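Local coordinates for GARP domain-containing protein (Trypanosoma brucei brucei TREU927, PDB 6XZ6) that serves as a receptor for the host complement regulator factor H and increases transmission of trypanosomes to tsetse flies, at residues Cys17-Ala20 with Lys21-Lys25. Numbering follows the deposited sequence.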
ATOM      1  N   CYS A  17      -5.501 -12.730   9.734  1.00 25.66           N
ATOM      2  CA  CYS A  17      -5.643 -13.229   8.366  1.00 28.32           C
ATOM      3  C   CYS A  17      -6.107 -12.104   7.397  1.00 28.94           C
ATOM      4  O   CYS A  17      -5.528 -11.951   6.327  1.00 29.28           O
ATOM      5  CB  CYS A  17      -6.602 -14.425   8.375  1.00 31.82           C
ATOM      6  SG  CYS A  17      -6.633 -15.412   6.860  1.00 39.48           S
ATOM      7  N   GLU A  18      -7.097 -11.291   7.802  1.00 22.54           N
ATOM      8  CA  GLU A  18      -7.631 -10.159   7.045  1.00 21.32           C
ATOM      9  C   GLU A  18      -6.550  -9.110   6.855  1.00 24.15           C
ATOM     10  O   GLU A  18      -6.336  -8.675   5.739  1.00 24.22           O
ATOM     11  CB  GLU A  18      -8.874  -9.580   7.766  1.00 22.91           C
ATOM     12  CG  GLU A  18      -9.664  -8.520   7.013  1.00 37.33           C
ATOM     13  CD  GLU A  18     -10.874  -7.892   7.695  1.00 73.08           C
ATOM     14  OE1 GLU A  18     -11.051  -8.050   8.930  1.00 50.01           O
ATOM     15  OE2 GLU A  18     -11.645  -7.217   6.974  1.00 83.84           O
ATOM     16  N   VAL A  19      -5.843  -8.728   7.935  1.00 20.33           N
ATOM     17  CA  VAL A  19      -4.748  -7.758   7.907  1.00 18.05           C
ATOM     18  C   VAL A  19      -3.573  -8.249   7.061  1.00 21.42           C
ATOM     19  O   VAL A  19      -3.053  -7.470   6.262  1.00 23.73           O
ATOM     20  CB  VAL A  19      -4.292  -7.318   9.319  1.00 21.42           C
ATOM     21  CG1 VAL A  19      -3.001  -6.558   9.239  1.00 21.35           C
ATOM     22  CG2 VAL A  19      -5.340  -6.470  10.021  1.00 21.13           C
ATOM     23  N   ALA A  20      -3.135  -9.513   7.239  1.00 16.64           N
ATOM     24  CA  ALA A  20      -1.998 -10.096   6.491  1.00 17.16           C
ATOM     25  C   ALA A  20      -2.209 -10.084   4.979  1.00 23.78           C
ATOM     26  O   ALA A  20      -1.270  -9.790   4.233  1.00 24.03           O
ATOM     27  CB  ALA A  20      -1.732 -11.514   6.957  1.00 18.24           C
ATOM     28  N   LYS A  21      -3.446 -10.410   4.539  1.00 22.34           N
ATOM     29  CA  LYS A  21      -3.898 -10.452   3.144  1.00 23.26           C
ATOM     30  C   LYS A  21      -3.834  -9.066   2.491  1.00 28.97           C
ATOM     31  O   LYS A  21      -3.465  -8.963   1.325  1.00 31.68           O
ATOM     32  CB  LYS A  21      -5.314 -11.010   3.072  1.00 25.39           C
ATOM     33  CG  LYS A  21      -5.412 -12.528   3.147  1.00 26.44           C
ATOM     34  CD  LYS A  21      -6.884 -12.975   3.180  1.00 27.08           C
ATOM     35  CE  LYS A  21      -7.598 -12.825   1.863  1.00 42.85           C
ATOM     36  NZ  LYS A  21      -8.915 -13.516   1.839  1.00 58.42           N
ATOM     37  N   GLN A  22      -4.160  -8.007   3.244  1.00 24.29           N
ATOM     38  CA  GLN A  22      -4.093  -6.603   2.790  1.00 22.40           C
ATOM     39  C   GLN A  22      -2.648  -6.138   2.649  1.00 25.26           C
ATOM     40  O   GLN A  22      -2.330  -5.414   1.706  1.00 27.42           O
ATOM     41  CB  GLN A  22      -4.793  -5.685   3.790  1.00 21.52           C
ATOM     42  CG  GLN A  22      -6.287  -5.886   3.829  1.00  9.78           C
ATOM     43  CD  GLN A  22      -6.935  -5.024   4.871  1.00 20.51           C
ATOM     44  OE1 GLN A  22      -6.298  -4.489   5.801  1.00 14.09           O
ATOM     45  NE2 GLN A  22      -8.220  -4.867   4.728  1.00 15.00           N
ATOM     46  N   LEU A  23      -1.780  -6.530   3.598  1.00 18.30           N
ATOM     47  CA  LEU A  23      -0.356  -6.171   3.595  1.00 16.25           C
ATOM     48  C   LEU A  23       0.424  -6.837   2.459  1.00 20.00           C
ATOM     49  O   LEU A  23       1.362  -6.253   1.948  1.00 20.17           O
ATOM     50  CB  LEU A  23       0.300  -6.419   4.984  1.00 15.56           C
ATOM     51  CG  LEU A  23      -0.323  -5.616   6.183  1.00 17.68           C
ATOM     52  CD1 LEU A  23       0.243  -6.045   7.463  1.00 17.44           C
ATOM     53  CD2 LEU A  23      -0.107  -4.136   6.043  1.00 17.00           C
ATOM     54  N   ARG A  24       0.007  -8.006   2.001  1.00 17.99           N
ATOM     55  CA  ARG A  24       0.654  -8.671   0.868  1.00 17.82           C
ATOM     56  C   ARG A  24       0.202  -8.064  -0.468  1.00 24.28           C
ATOM     57  O   ARG A  24       0.974  -8.074  -1.420  1.00 27.21           O
ATOM     58  CB  ARG A  24       0.386 -10.172   0.914  1.00 15.58           C
ATOM     59  CG  ARG A  24       0.944 -10.809   2.167  1.00 14.40           C
ATOM     60  CD  ARG A  24       0.334 -12.160   2.366  1.00 21.65           C
ATOM     61  NE  ARG A  24       0.796 -12.816   3.590  1.00 16.11           N
ATOM     62  CZ  ARG A  24       0.171 -13.832   4.177  1.00 22.77           C
ATOM     63  NH1 ARG A  24      -0.970 -14.302   3.681  1.00 12.72           N
ATOM     64  NH2 ARG A  24       0.661 -14.363   5.279  1.00 12.41           N
ATOM     65  N   LYS A  25      -1.033  -7.515  -0.526  1.00 20.40           N
ATOM     66  CA  LYS A  25      -1.610  -6.847  -1.695  1.00 20.44           C
ATOM     67  C   LYS A  25      -1.056  -5.463  -1.906  1.00 26.34           C
ATOM     68  O   LYS A  25      -0.820  -5.121  -3.057  1.00 29.41           O
ATOM     69  CB  LYS A  25      -3.155  -6.814  -1.645  1.00 21.76           C
ATOM     70  CG  LYS A  25      -3.874  -6.261  -2.889  1.00 23.32           C
ATOM     71  CD  LYS A  25      -3.503  -7.016  -4.175  1.00 28.80           C
ATOM     72  CE  LYS A  25      -4.404  -6.709  -5.327  1.00 23.79           C
ATOM     73  NZ  LYS A  25      -3.745  -7.034  -6.619  1.00 45.02           N
TER
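Ala20 and Arg24, one turn apart on helix 4-61, illustrate how a helix satisfies its backbone largely within itself and leaves the polar ends of its side chains for other parts of the fold. Arg24 N donates to Ala20 O at 3.1 Å, and the methyl of Ala20 lies over the centre of one guanidinium face, 4.0 Å above its plane. Several acceptors take up the head's N-H groups: NE salt-bridges Glu112, NH1 bonds to the carbonyls of Cys138 and Ala141, and NH2 meets the Ser116 hydroxyl.

Lys21 N reaches Cys17 O at 3.1 Å, and the Lys21 backbone also bonds with Ala143 outside the helix, while Gln22 N divides weakly between Glu18 O and Val19 O. The latter oxygen also accepts Leu23 N at 3.1 Å. Val19 CG1, anti to its own nitrogen (chi1 168°), runs alongside Leu23 and meets CD1 at 3.7 Å.

Glu18 pairs with Arg153, and Gln22 NE2 with the Ala150 carbonyl, tying the turn to helix 148-161; the Cys17-Cys138 disulfide fastens it to the region after helix 129-137. Val19, Ala20 and Leu23 pack on helix 67-125, with Tyr170 of helix 165-208 touching Val19 and Leu23.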